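Local coordinates for DNA repair protein XRCC1 (PDB 3LQC) that serves as a scaffold in DNA single-strand break repair, assembling repair protein complexes and binding poly-ADP-ribose chains, here seen in its N-terminal domain, at residues H8-S13 / V45-E50; E40-V45 / K129-Q134; E53-V58 / V147-P152; G73-G78 / W125-I130. One frame throughout, in Å; residues are numbered along the deposited sequence.

Contact 1. Residues H8-S13 / V45-E50; sequences HVVSCS and VVLQLE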
loop_
_atom_site.group_PDB
_atom_site.type_symbol
_atom_site.label_atom_id
_atom_site.label_comp_id
_atom_site.label_asym_id
_atom_site.label_seq_id
_atom_site.Cartn_x
_atom_site.Cartn_y
_atom_site.Cartn_z
ATOM N N HIS A 8 21.249 11.233 14.535
ATOM C CA HIS A 8 21.876 12.458 15.004
ATOM C C HIS A 8 21.063 13.056 16.146
ATOM O O HIS A 8 19.971 13.584 15.933
ATOM C CB HIS A 8 21.994 13.468 13.864
ATOM C CG HIS A 8 22.982 14.561 14.122
ATOM N ND1 HIS A 8 22.627 15.891 14.165
ATOM C CD2 HIS A 8 24.318 14.522 14.341
ATOM C CE1 HIS A 8 23.700 16.625 14.398
ATOM N NE2 HIS A 8 24.740 15.820 14.510
ATOM N N VAL A 9 21.602 12.957 17.356
ATOM C CA VAL A 9 20.936 13.454 18.552
ATOM C C VAL A 9 21.405 14.873 18.878
ATOM O O VAL A 9 22.604 15.159 18.864
ATOM C CB VAL A 9 21.208 12.517 19.752
ATOM C CG1 VAL A 9 20.368 12.910 20.957
ATOM C CG2 VAL A 9 20.918 11.071 19.359
ATOM N N VAL A 10 20.466 15.771 19.150
ATOM C CA VAL A 10 20.837 17.101 19.611
ATOM C C VAL A 10 19.952 17.599 20.741
ATOM O O VAL A 10 18.786 17.207 20.860
ATOM C CB VAL A 10 20.820 18.160 18.483
ATOM C CG1 VAL A 10 21.623 17.682 17.287
ATOM C CG2 VAL A 10 19.396 18.516 18.095
ATOM N N SER A 11 20.530 18.478 21.555
ATOM C CA SER A 11 19.820 19.172 22.621
ATOM C C SER A 11 19.244 20.483 22.112
ATOM O O SER A 11 19.933 21.255 21.453
ATOM C CB SER A 11 20.768 19.452 23.788
ATOM O OG SER A 11 21.436 18.261 24.171
ATOM N N CYS A 12 17.977 20.724 22.425
ATOM C CA CYS A 12 17.275 21.938 22.015
ATOM C C CYS A 12 17.094 22.831 23.220
ATOM O O CYS A 12 15.981 22.975 23.739
ATOM C CB CYS A 12 15.896 21.589 21.463
ATOM S SG CYS A 12 15.919 20.318 20.207
ATOM N N SER A 13 18.184 23.434 23.671
ATOM C CA SER A 13 18.178 24.077 24.973
ATOM C C SER A 13 17.220 25.246 25.075
ATOM O O SER A 13 16.142 25.124 25.658
ATOM C CB SER A 13 19.588 24.482 25.365
ATOM O OG SER A 13 20.363 23.312 25.557
ATOM N N VAL A 45 17.152 12.148 12.977
ATOM C CA VAL A 45 17.639 13.104 13.953
ATOM C C VAL A 45 16.739 13.000 15.174
ATOM O O VAL A 45 15.546 12.724 15.054
ATOM C CB VAL A 45 17.617 14.560 13.431
ATOM C CG1 VAL A 45 18.570 14.736 12.261
ATOM C CG2 VAL A 45 16.222 14.957 13.041
ATOM N N VAL A 46 17.315 13.195 16.351
ATOM C CA VAL A 46 16.525 13.229 17.564
ATOM C C VAL A 46 16.653 14.594 18.214
ATOM O O VAL A 46 17.761 15.084 18.442
ATOM C CB VAL A 46 16.939 12.138 18.557
ATOM C CG1 VAL A 46 16.329 12.416 19.933
ATOM C CG2 VAL A 46 16.505 10.776 18.048
ATOM N N LEU A 47 15.507 15.210 18.477
ATOM C CA LEU A 47 15.456 16.472 19.189
ATOM C C LEU A 47 15.180 16.177 20.650
ATOM O O LEU A 47 14.130 15.633 20.996
ATOM C CB LEU A 47 14.348 17.375 18.647
ATOM C CG LEU A 47 14.239 17.685 17.154
ATOM C CD1 LEU A 47 13.029 18.588 16.923
ATOM C CD2 LEU A 47 15.510 18.322 16.609
ATOM N N GLN A 48 16.144 16.517 21.492
ATOM C CA GLN A 48 15.996 16.431 22.932
ATOM C C GLN A 48 15.481 17.766 23.456
ATOM O O GLN A 48 16.221 18.745 23.533
ATOM C CB GLN A 48 17.342 16.119 23.569
ATOM C CG GLN A 48 17.853 14.736 23.244
ATOM C CD GLN A 48 19.163 14.440 23.940
ATOM O OE1 GLN A 48 19.994 15.332 24.131
ATOM N NE2 GLN A 48 19.356 13.185 24.323
ATOM N N LEU A 49 14.205 17.802 23.800
ATOM C CA LEU A 49 13.578 19.031 24.240
ATOM C C LEU A 49 13.807 19.257 25.727
ATOM O O LEU A 49 13.775 18.316 26.519
ATOM C CB LEU A 49 12.084 18.982 23.944
ATOM C CG LEU A 49 11.731 18.610 22.510
ATOM C CD1 LEU A 49 10.223 18.637 22.343
ATOM C CD2 LEU A 49 12.395 19.565 21.551
ATOM N N GLU A 50 14.053 20.510 26.097
ATOM C CA GLU A 50 14.237 20.865 27.496
ATOM C C GLU A 50 12.884 20.841 28.202
ATOM O O GLU A 50 12.755 20.350 29.319
ATOM C CB GLU A 50 14.881 22.245 27.622
ATOM C CG GLU A 50 15.554 22.487 28.962
ATOM C CD GLU A 50 15.971 23.936 29.165
ATOM O OE1 GLU A 50 16.058 24.692 28.171
ATOM O OE2 GLU A 50 16.213 24.319 30.329
#
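Gln48 leans across from strand 45-49 onto Val9 and Ser11 of the parallel strand 8-12, and its side chain can be followed atom by atom. CB sits 3.3 Å from the carbonyl O of Val10. CG, anti to the carbonyl carbon (chi1 -68°), stays near that same oxygen and begins to touch CG1 of Val9. CD comes closer to that methyl, and the amide then forks: NE2 lies 3.5 Å from Val9 CG1, while OE1 accepts a weak hydrogen bond from Ser11 OG at 3.3 Å. An alanine here would probably leave the Ser11 hydroxyl without this mate and uncover the methyl of Val9. Beneath the side chain runs the ladder of a parallel pair, in which Val46 N binds His8 O, Val10 N binds Val46 O, Gln48 N binds Val10 O and Cys12 N binds Gln48 O. The first of these is short, 2.7 Å from Val46 N to His8 O, with the donor 36° above the carbonyl plane. On the face with Gln48, Val9 and Val46 lie side by side. The other face, turned to helix 17-25, is largely apolar, with His8 at one end: Val10 CG2 meets Leu47 CD2 at 4.2 Å, and Cys12 SG packs 3.7 Å from Leu47 CB and also against Leu49 CD2. That sulfur is disulfide-bonded to Cys20 of the helix. The chemistry thus divides by face: a largely apolar, disulfide-linked side, and one where the Gln48 amide, resting on a methyl with one weak bond, is probably only lightly held.

Contact 2. Residues E40-V45 / K129-Q134; sequences EKTISV and KIVCSQ. With CO3 (carbonate ion), chain D.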
loop_
_atom_site.group_PDB
_atom_site.type_symbol
_atom_site.label_atom_id
_atom_site.label_comp_id
_atom_site.label_asym_id
_atom_site.label_seq_id
_atom_site.Cartn_x
_atom_site.Cartn_y
_atom_site.Cartn_z
ATOM N N GLU A 40 23.765 5.651 3.015
ATOM C CA GLU A 40 22.897 5.007 3.983
ATOM C C GLU A 40 21.418 5.107 3.597
ATOM O O GLU A 40 20.951 6.162 3.176
ATOM C CB GLU A 40 23.120 5.636 5.351
ATOM C CG GLU A 40 23.134 4.631 6.461
ATOM C CD GLU A 40 24.342 3.721 6.401
ATOM O OE1 GLU A 40 25.478 4.230 6.333
ATOM O OE2 GLU A 40 24.148 2.494 6.432
ATOM N N LYS A 41 20.693 4.000 3.753
ATOM C CA LYS A 41 19.287 3.894 3.346
ATOM C C LYS A 41 18.330 4.654 4.262
ATOM O O LYS A 41 17.219 5.015 3.854
ATOM C CB LYS A 41 18.856 2.426 3.304
ATOM C CG LYS A 41 19.435 1.640 2.140
ATOM C CD LYS A 41 19.294 0.142 2.361
ATOM C CE LYS A 41 19.945 -0.636 1.224
ATOM N NZ LYS A 41 20.072 -2.091 1.532
ATOM N N THR A 42 18.740 4.885 5.502
ATOM C CA THR A 42 17.900 5.629 6.427
ATOM C C THR A 42 18.723 6.389 7.453
ATOM O O THR A 42 19.770 5.918 7.890
ATOM C CB THR A 42 16.880 4.709 7.140
ATOM O OG1 THR A 42 16.383 5.375 8.301
ATOM C CG2 THR A 42 17.528 3.418 7.576
ATOM N N ILE A 43 18.253 7.575 7.827
ATOM C CA ILE A 43 18.877 8.342 8.899
ATOM C C ILE A 43 17.787 8.963 9.749
ATOM O O ILE A 43 16.680 9.181 9.273
ATOM C CB ILE A 43 19.756 9.490 8.360
ATOM C CG1 ILE A 43 18.913 10.430 7.501
ATOM C CG2 ILE A 43 20.946 8.951 7.573
ATOM C CD1 ILE A 43 19.392 11.834 7.513
ATOM N N SER A 44 18.097 9.254 11.007
ATOM C CA SER A 44 17.182 10.011 11.849
ATOM C C SER A 44 17.905 11.134 12.572
ATOM O O SER A 44 19.122 11.093 12.748
ATOM C CB SER A 44 16.553 9.101 12.885
ATOM O OG SER A 44 17.567 8.530 13.685
ATOM N N VAL A 45 17.152 12.148 12.977
ATOM C CA VAL A 45 17.639 13.104 13.953
ATOM C C VAL A 45 16.739 13.000 15.174
ATOM O O VAL A 45 15.546 12.724 15.054
ATOM C CB VAL A 45 17.617 14.560 13.431
ATOM C CG1 VAL A 45 18.570 14.736 12.261
ATOM C CG2 VAL A 45 16.222 14.957 13.041
ATOM N N LYS A 129 11.813 12.150 17.376
ATOM C CA LYS A 129 12.657 11.447 16.429
ATOM C C LYS A 129 12.042 11.536 15.042
ATOM O O LYS A 129 10.908 11.092 14.822
ATOM C CB LYS A 129 12.823 9.983 16.853
ATOM C CG LYS A 129 13.618 9.143 15.879
ATOM C CD LYS A 129 13.753 7.711 16.366
ATOM C CE LYS A 129 14.578 7.632 17.632
ATOM N NZ LYS A 129 15.035 6.242 17.893
ATOM N N ILE A 130 12.786 12.121 14.111
ATOM C CA ILE A 130 12.342 12.207 12.723
ATOM C C ILE A 130 13.167 11.237 11.872
ATOM O O ILE A 130 14.387 11.362 11.790
ATOM C CB ILE A 130 12.477 13.636 12.169
ATOM C CG1 ILE A 130 11.619 14.612 12.978
ATOM C CG2 ILE A 130 12.080 13.682 10.718
ATOM C CD1 ILE A 130 12.314 15.186 14.194
ATOM N N VAL A 131 12.505 10.263 11.255
ATOM C CA VAL A 131 13.212 9.248 10.480
ATOM C C VAL A 131 13.003 9.435 8.987
ATOM O O VAL A 131 11.875 9.447 8.511
ATOM C CB VAL A 131 12.786 7.822 10.884
ATOM C CG1 VAL A 131 13.713 6.791 10.243
ATOM C CG2 VAL A 131 12.798 7.677 12.394
ATOM N N CYS A 132 14.099 9.583 8.253
ATOM C CA CYS A 132 14.042 9.741 6.806
ATOM C C CYS A 132 14.552 8.482 6.124
ATOM O O CYS A 132 15.675 8.042 6.357
ATOM C CB CYS A 132 14.878 10.943 6.370
ATOM S SG CYS A 132 14.324 12.527 7.013
ATOM N N SER A 133 13.726 7.888 5.281
ATOM C CA SER A 133 14.126 6.671 4.590
ATOM C C SER A 133 14.212 6.913 3.100
ATOM O O SER A 133 13.316 7.514 2.506
ATOM C CB SER A 133 13.151 5.540 4.881
ATOM O OG SER A 133 13.279 5.099 6.216
ATOM N N GLN A 134 15.297 6.445 2.498
ATOM C CA GLN A 134 15.499 6.609 1.065
ATOM C C GLN A 134 16.346 5.465 0.526
ATOM O O GLN A 134 17.526 5.646 0.231
ATOM C CB GLN A 134 16.149 7.961 0.763
ATOM C CG GLN A 134 16.369 8.247 -0.725
ATOM C CD GLN A 134 15.208 7.796 -1.594
ATOM O OE1 GLN A 134 15.083 6.616 -1.915
ATOM N NE2 GLN A 134 14.360 8.737 -1.986
HETATM C C CO3 D . 16.569 5.211 15.122
HETATM O O1 CO3 D . 16.892 6.468 15.190
HETATM O O2 CO3 D . 16.305 4.559 16.219
#
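Cys132 O is gripped by two groups of the facing strand: Ile43 N donates to it at 3.0 Å, and Thr42 OG1 adds a weak bond at 3.4 Å. Thr42 OG1 also rests against Val131 CG1. Strands 42-45 and 129-133 run antiparallel as neighbours in the five-stranded mixed sheet of the XRCC1 N-terminal domain, where 125-133 is the middle strand; Ile43 with Cys132 and Val45 with Ile130 are the hydrogen-bonded pairs, each closed by two backbone bonds. Thr42 with Ser133 and Ser44 with Val131 are the non-hydrogen-bonded ones, and their side chains share a face with a bound carbonate ion, probably from the crystallisation liquor. Ser44 OG, set between the backbone N and the carbonyl carbon (chi1 60°), donates to carbonate O1 at 2.6 Å, and Lys129 NZ donates to O2 at 2.7 Å. Lys129 CD and CE both pass 3.6 Å from O1, the chain being bent at chi3 (-66°). Arg7 NH2 also donates to the carbonate, and Tyr84 makes a cation-pi contact with Lys129. Ser44 CB touches the other methyl of Val131, CG2. On the reverse face Val45 CG2 lies 4.1 Å from both CB and CD1 of Ile130, and Ile43 CG1, covered by helix 28-36, packs on Cys132 CB.

Contact 3. Residues E53-V58 / V147-P152; sequences EQIHSV and VRFHSP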
loop_
_atom_site.group_PDB
_atom_site.type_symbol
_atom_site.label_atom_id
_atom_site.label_comp_id
_atom_site.label_asym_id
_atom_site.label_seq_id
_atom_site.Cartn_x
_atom_site.Cartn_y
_atom_site.Cartn_z
ATOM N N GLU A 53 6.690 19.086 25.248
ATOM C CA GLU A 53 5.664 19.854 24.560
ATOM C C GLU A 53 4.601 18.951 23.925
ATOM O O GLU A 53 4.838 17.768 23.681
ATOM C CB GLU A 53 6.292 20.815 23.538
ATOM C CG GLU A 53 7.124 20.142 22.470
ATOM C CD GLU A 53 7.799 21.124 21.517
ATOM O OE1 GLU A 53 8.546 22.012 21.978
ATOM O OE2 GLU A 53 7.600 20.983 20.293
ATOM N N GLN A 54 3.416 19.510 23.702
ATOM C CA GLN A 54 2.340 18.788 23.038
ATOM C C GLN A 54 2.298 19.219 21.581
ATOM O O GLN A 54 2.261 20.416 21.279
ATOM C CB GLN A 54 0.998 19.076 23.711
ATOM C CG GLN A 54 -0.171 18.290 23.138
ATOM C CD GLN A 54 -1.482 18.570 23.864
ATOM O OE1 GLN A 54 -1.840 19.722 24.105
ATOM N NE2 GLN A 54 -2.203 17.513 24.206
ATOM N N ILE A 55 2.315 18.250 20.675
ATOM C CA ILE A 55 2.398 18.568 19.260
ATOM C C ILE A 55 1.041 18.473 18.577
ATOM O O ILE A 55 0.497 17.388 18.386
ATOM C CB ILE A 55 3.442 17.700 18.556
ATOM C CG1 ILE A 55 4.826 18.031 19.117
ATOM C CG2 ILE A 55 3.402 17.937 17.061
ATOM C CD1 ILE A 55 5.917 17.125 18.641
ATOM N N HIS A 56 0.508 19.637 18.222
ATOM C CA HIS A 56 -0.805 19.755 17.603
ATOM C C HIS A 56 -0.803 19.154 16.200
ATOM O O HIS A 56 -1.619 18.285 15.871
ATOM C CB HIS A 56 -1.212 21.235 17.557
ATOM C CG HIS A 56 -2.472 21.496 16.795
ATOM N ND1 HIS A 56 -2.475 22.003 15.513
ATOM C CD2 HIS A 56 -3.773 21.321 17.134
ATOM C CE1 HIS A 56 -3.723 22.128 15.093
ATOM N NE2 HIS A 56 -4.530 21.723 16.058
ATOM N N SER A 57 0.133 19.628 15.384
ATOM C CA SER A 57 0.241 19.214 13.997
ATOM C C SER A 57 1.692 19.344 13.537
ATOM O O SER A 57 2.511 19.953 14.225
ATOM C CB SER A 57 -0.671 20.072 13.122
ATOM O OG SER A 57 -0.359 21.448 13.266
ATOM N N VAL A 58 1.998 18.781 12.369
ATOM C CA VAL A 58 3.368 18.724 11.873
ATOM C C VAL A 58 3.453 19.034 10.383
ATOM O O VAL A 58 2.756 18.421 9.580
ATOM C CB VAL A 58 3.976 17.327 12.105
ATOM C CG1 VAL A 58 5.427 17.299 11.645
ATOM C CG2 VAL A 58 3.872 16.934 13.569
ATOM N N VAL A 147 11.120 20.781 9.114
ATOM C CA VAL A 147 10.035 20.141 9.828
ATOM C C VAL A 147 9.574 21.140 10.877
ATOM O O VAL A 147 10.395 21.739 11.579
ATOM C CB VAL A 147 10.469 18.809 10.481
ATOM C CG1 VAL A 147 11.765 18.989 11.270
ATOM C CG2 VAL A 147 9.358 18.266 11.364
ATOM N N ARG A 148 8.267 21.356 10.949
ATOM C CA ARG A 148 7.708 22.279 11.923
ATOM C C ARG A 148 6.681 21.578 12.793
ATOM O O ARG A 148 5.867 20.789 12.311
ATOM C CB ARG A 148 7.076 23.482 11.235
ATOM C CG ARG A 148 8.080 24.380 10.573
ATOM C CD ARG A 148 7.430 25.247 9.518
ATOM N NE ARG A 148 8.444 25.798 8.626
ATOM C CZ ARG A 148 8.242 26.050 7.336
ATOM N NH1 ARG A 148 7.055 25.795 6.777
ATOM N NH2 ARG A 148 9.231 26.551 6.605
ATOM N N PHE A 149 6.742 21.869 14.084
ATOM C CA PHE A 149 5.802 21.318 15.034
ATOM C C PHE A 149 4.989 22.454 15.614
ATOM O O PHE A 149 5.531 23.479 16.018
ATOM C CB PHE A 149 6.548 20.558 16.125
ATOM C CG PHE A 149 7.546 19.584 15.585
ATOM C CD1 PHE A 149 7.145 18.329 15.157
ATOM C CD2 PHE A 149 8.881 19.929 15.479
ATOM C CE1 PHE A 149 8.063 17.433 14.646
ATOM C CE2 PHE A 149 9.801 19.037 14.975
ATOM C CZ PHE A 149 9.393 17.790 14.553
ATOM N N HIS A 150 3.677 22.273 15.620
ATOM C CA HIS A 150 2.775 23.291 16.118
ATOM C C HIS A 150 2.196 22.871 17.456
ATOM O O HIS A 150 1.732 21.742 17.623
ATOM C CB HIS A 150 1.678 23.576 15.094
ATOM C CG HIS A 150 2.208 23.993 13.760
ATOM N ND1 HIS A 150 2.707 25.257 13.519
ATOM C CD2 HIS A 150 2.337 23.310 12.597
ATOM C CE1 HIS A 150 3.111 25.337 12.266
ATOM N NE2 HIS A 150 2.899 24.170 11.683
ATOM N N SER A 151 2.240 23.796 18.406
ATOM C CA SER A 151 1.853 23.513 19.773
ATOM C C SER A 151 0.925 24.608 20.292
ATOM O O SER A 151 0.981 25.746 19.824
ATOM C CB SER A 151 3.109 23.420 20.639
ATOM O OG SER A 151 4.143 22.722 19.951
ATOM N N PRO A 152 0.057 24.260 21.254
ATOM C CA PRO A 152 -0.825 25.230 21.916
ATOM C C PRO A 152 -0.046 26.408 22.506
ATOM O O PRO A 152 0.764 26.211 23.414
ATOM C CB PRO A 152 -1.462 24.407 23.039
ATOM C CG PRO A 152 -1.431 23.000 22.534
ATOM C CD PRO A 152 -0.166 22.885 21.733
#
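Ile55 and Val58 flank the ring of Phe149, each offering a methyl to the same corner. Ile55 CD1 and Val58 CG2 both approach Phe149 CD1 to 3.9 Å, and they lie on different sides of the ring plane. The second methyl of Val58, CG1, seats itself in the notch between two neighbours, 4.0 Å from Phe149 CE1 and 4.1 Å from Val147 CG2. Phe149 lies alongside Val58, its CG anti to the carbonyl carbon (chi1 -50°), and its ring continues into Val128 and Ile130 of strand 125-133. On the other face of the strand pair, the His150 ring lies beside Ser57, with Ser57 OG 3.3 Å from His150 CD2. Ser57 OG also shares a hydrogen bond with His56 ND1, and His150 NE2 is hydrogen-bonded to Asp59 OD2. Ser151 CB sits 3.2 Å from Gln54 O. Between the two faces the antiparallel strands carry a classic beta bulge, His56 and Ser57 both facing His150. His150 N donates to Ser57 O at 2.9 Å, while His150 O receives His56 N and, weakly, Ser57 N. The contact thus joins the start of strand 57-63 to the end of strand 143-150, with aliphatic and aromatic carbon on one face and polar groups on the other, where His56, Ser57 and Asp59 give the hydroxyl and the histidine their partners.

Contact 4. Residues G73-G78 / W125-I130; sequences GSSAGG and WDRVKI. With NA (sodium ion), chain C; CO3 (carbonate ion), chain D.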
loop_
_atom_site.group_PDB
_atom_site.type_symbol
_atom_site.label_atom_id
_atom_site.label_comp_id
_atom_site.label_asym_id
_atom_site.label_seq_id
_atom_site.Cartn_x
_atom_site.Cartn_y
_atom_site.Cartn_z
ATOM N N GLY A 73 8.981 10.523 22.381
ATOM C CA GLY A 73 9.373 9.759 23.547
ATOM C C GLY A 73 9.422 10.632 24.783
ATOM O O GLY A 73 9.432 11.860 24.699
ATOM N N SER A 74 9.460 9.986 25.937
ATOM C CA SER A 74 9.468 10.686 27.202
ATOM C C SER A 74 10.724 10.258 27.930
ATOM O O SER A 74 10.876 9.091 28.254
ATOM C CB SER A 74 8.227 10.301 28.005
ATOM O OG SER A 74 7.859 11.327 28.900
ATOM N N SER A 75 11.631 11.196 28.171
ATOM C CA SER A 75 12.950 10.856 28.694
ATOM C C SER A 75 12.913 10.368 30.137
ATOM O O SER A 75 13.657 9.463 30.514
ATOM C CB SER A 75 13.914 12.039 28.552
ATOM O OG SER A 75 13.586 13.087 29.446
ATOM N N ALA A 76 12.055 10.971 30.948
ATOM C CA ALA A 76 11.944 10.584 32.349
ATOM C C ALA A 76 11.706 9.081 32.463
ATOM O O ALA A 76 10.798 8.545 31.842
ATOM C CB ALA A 76 10.811 11.355 33.019
ATOM N N GLY A 77 12.527 8.404 33.258
ATOM C CA GLY A 77 12.425 6.964 33.399
ATOM C C GLY A 77 13.319 6.219 32.428
ATOM O O GLY A 77 13.621 5.039 32.616
ATOM N N GLY A 78 13.759 6.917 31.390
ATOM C CA GLY A 78 14.587 6.310 30.371
ATOM C C GLY A 78 13.769 6.112 29.115
ATOM O O GLY A 78 12.546 6.178 29.157
ATOM N N TRP A 125 5.795 15.339 25.199
ATOM C CA TRP A 125 6.993 14.586 24.885
ATOM C C TRP A 125 8.197 15.495 24.924
ATOM O O TRP A 125 8.091 16.672 24.600
ATOM C CB TRP A 125 6.854 13.990 23.485
ATOM C CG TRP A 125 5.569 13.239 23.279
ATOM C CD1 TRP A 125 4.424 13.703 22.689
ATOM C CD2 TRP A 125 5.302 11.889 23.677
ATOM N NE1 TRP A 125 3.471 12.719 22.688
ATOM C CE2 TRP A 125 3.976 11.604 23.286
ATOM C CE3 TRP A 125 6.051 10.901 24.324
ATOM C CZ2 TRP A 125 3.393 10.361 23.521
ATOM C CZ3 TRP A 125 5.468 9.670 24.552
ATOM C CH2 TRP A 125 4.149 9.409 24.152
ATOM N N ASP A 126 9.343 14.962 25.323
ATOM C CA ASP A 126 10.575 15.746 25.253
ATOM C C ASP A 126 11.617 15.076 24.364
ATOM O O ASP A 126 12.772 15.493 24.324
ATOM C CB ASP A 126 11.137 16.046 26.644
ATOM C CG ASP A 126 11.576 14.803 27.388
ATOM O OD1 ASP A 126 11.330 13.681 26.904
ATOM O OD2 ASP A 126 12.167 14.954 28.472
ATOM N N ARG A 127 11.193 14.033 23.658
ATOM C CA ARG A 127 12.003 13.437 22.601
ATOM C C ARG A 127 11.221 13.382 21.290
ATOM O O ARG A 127 10.118 12.835 21.229
ATOM C CB ARG A 127 12.473 12.040 22.998
ATOM C CG ARG A 127 13.350 12.021 24.235
ATOM C CD ARG A 127 14.677 12.714 23.987
ATOM N NE ARG A 127 15.524 12.675 25.179
ATOM C CZ ARG A 127 15.589 13.648 26.084
ATOM N NH1 ARG A 127 14.862 14.746 25.932
ATOM N NH2 ARG A 127 16.384 13.527 27.139
ATOM N N VAL A 128 11.787 13.976 20.248
ATOM C CA VAL A 128 11.202 13.921 18.922
ATOM C C VAL A 128 12.197 13.287 17.939
ATOM O O VAL A 128 13.285 13.812 17.699
ATOM C CB VAL A 128 10.779 15.312 18.419
ATOM C CG1 VAL A 128 9.883 15.174 17.203
ATOM C CG2 VAL A 128 10.047 16.085 19.517
ATOM N N LYS A 129 11.813 12.150 17.376
ATOM C CA LYS A 129 12.657 11.447 16.429
ATOM C C LYS A 129 12.042 11.536 15.042
ATOM O O LYS A 129 10.908 11.092 14.822
ATOM C CB LYS A 129 12.823 9.983 16.853
ATOM C CG LYS A 129 13.618 9.143 15.879
ATOM C CD LYS A 129 13.753 7.711 16.366
ATOM C CE LYS A 129 14.578 7.632 17.632
ATOM N NZ LYS A 129 15.035 6.242 17.893
ATOM N N ILE A 130 12.786 12.121 14.111
ATOM C CA ILE A 130 12.342 12.207 12.723
ATOM C C ILE A 130 13.167 11.237 11.872
ATOM O O ILE A 130 14.387 11.362 11.790
ATOM C CB ILE A 130 12.477 13.636 12.169
ATOM C CG1 ILE A 130 11.619 14.612 12.978
ATOM C CG2 ILE A 130 12.080 13.682 10.718
ATOM C CD1 ILE A 130 12.314 15.186 14.194
HETATM NA NA NA C . 9.747 6.949 29.709
HETATM C C CO3 D . 16.569 5.211 15.122
HETATM O O1 CO3 D . 16.892 6.468 15.190
HETATM O O2 CO3 D . 16.305 4.559 16.219
HETATM O O HOH W 1 9.993 12.923 30.230
#
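Ser75 and Asp126 are held by two hydrogen bonds that use both carboxylate oxygens. Ser75 N meets the syn lone pair of OD1 at 2.8 Å, and Ser75 OG donates to OD2 at 2.5 Å, also on the syn side. Asp126 CG stands between the backbone N and the carbonyl carbon (chi1 65°), a placing from which both oxygens meet Ser75. A lysine in place of Asp126 would probably leave the Ser75 amide and hydroxyl without their acceptors and the loop freer to move. Among the backbone bonds, Gly73 O accepts from both Asp126 N and Arg127 N, at 3.2 and 3.0 Å, and Gly73 N returns a bond to Arg127 O; Asp126 and Arg127 thus face Gly73 as a classic beta bulge. Packing involves flat groups: the Trp125 ring presents its edge, CE3 lying 3.4 Å from Gly73 C, and Ser75 CB sits over one face of the Arg127 guanidinium, 3.2 Å from NH2. Arg127 NH1 is itself held by Asp126 O. As for the metal, Ser74 O, Ala76 O and Gly78 O bind a sodium ion around the type II turn 75-78, closed by Gly78 N to Ser75 O. The carboxylate grips the entry to this turn, so it probably helps to place the carbonyls that the sodium ion meets.

Overall arrangement
The four contacts show how one small domain is tied together across its sequence. Contacts 1 and 2 lie in the five-stranded mixed sheet, sharing strand 42-49 and Val45; contact 4 sits at the end of strand 67-73 and its loop, and shares strand 125-133, with Lys129 and Ile130, with contact 2. Contact 3 lies at one end of the three-stranded antiparallel sheet. Centres of contacts 1 and 4 are about 10 Å apart, those of contacts 2 and 3 about 20 Å. Along the chain contact 1 closes before contact 3 opens, whereas contacts 1 and 2 interleave. Phe149 of contact 3 packs on Leu47, Val128 and Ile130, so the two sheets meet through a common apolar interior.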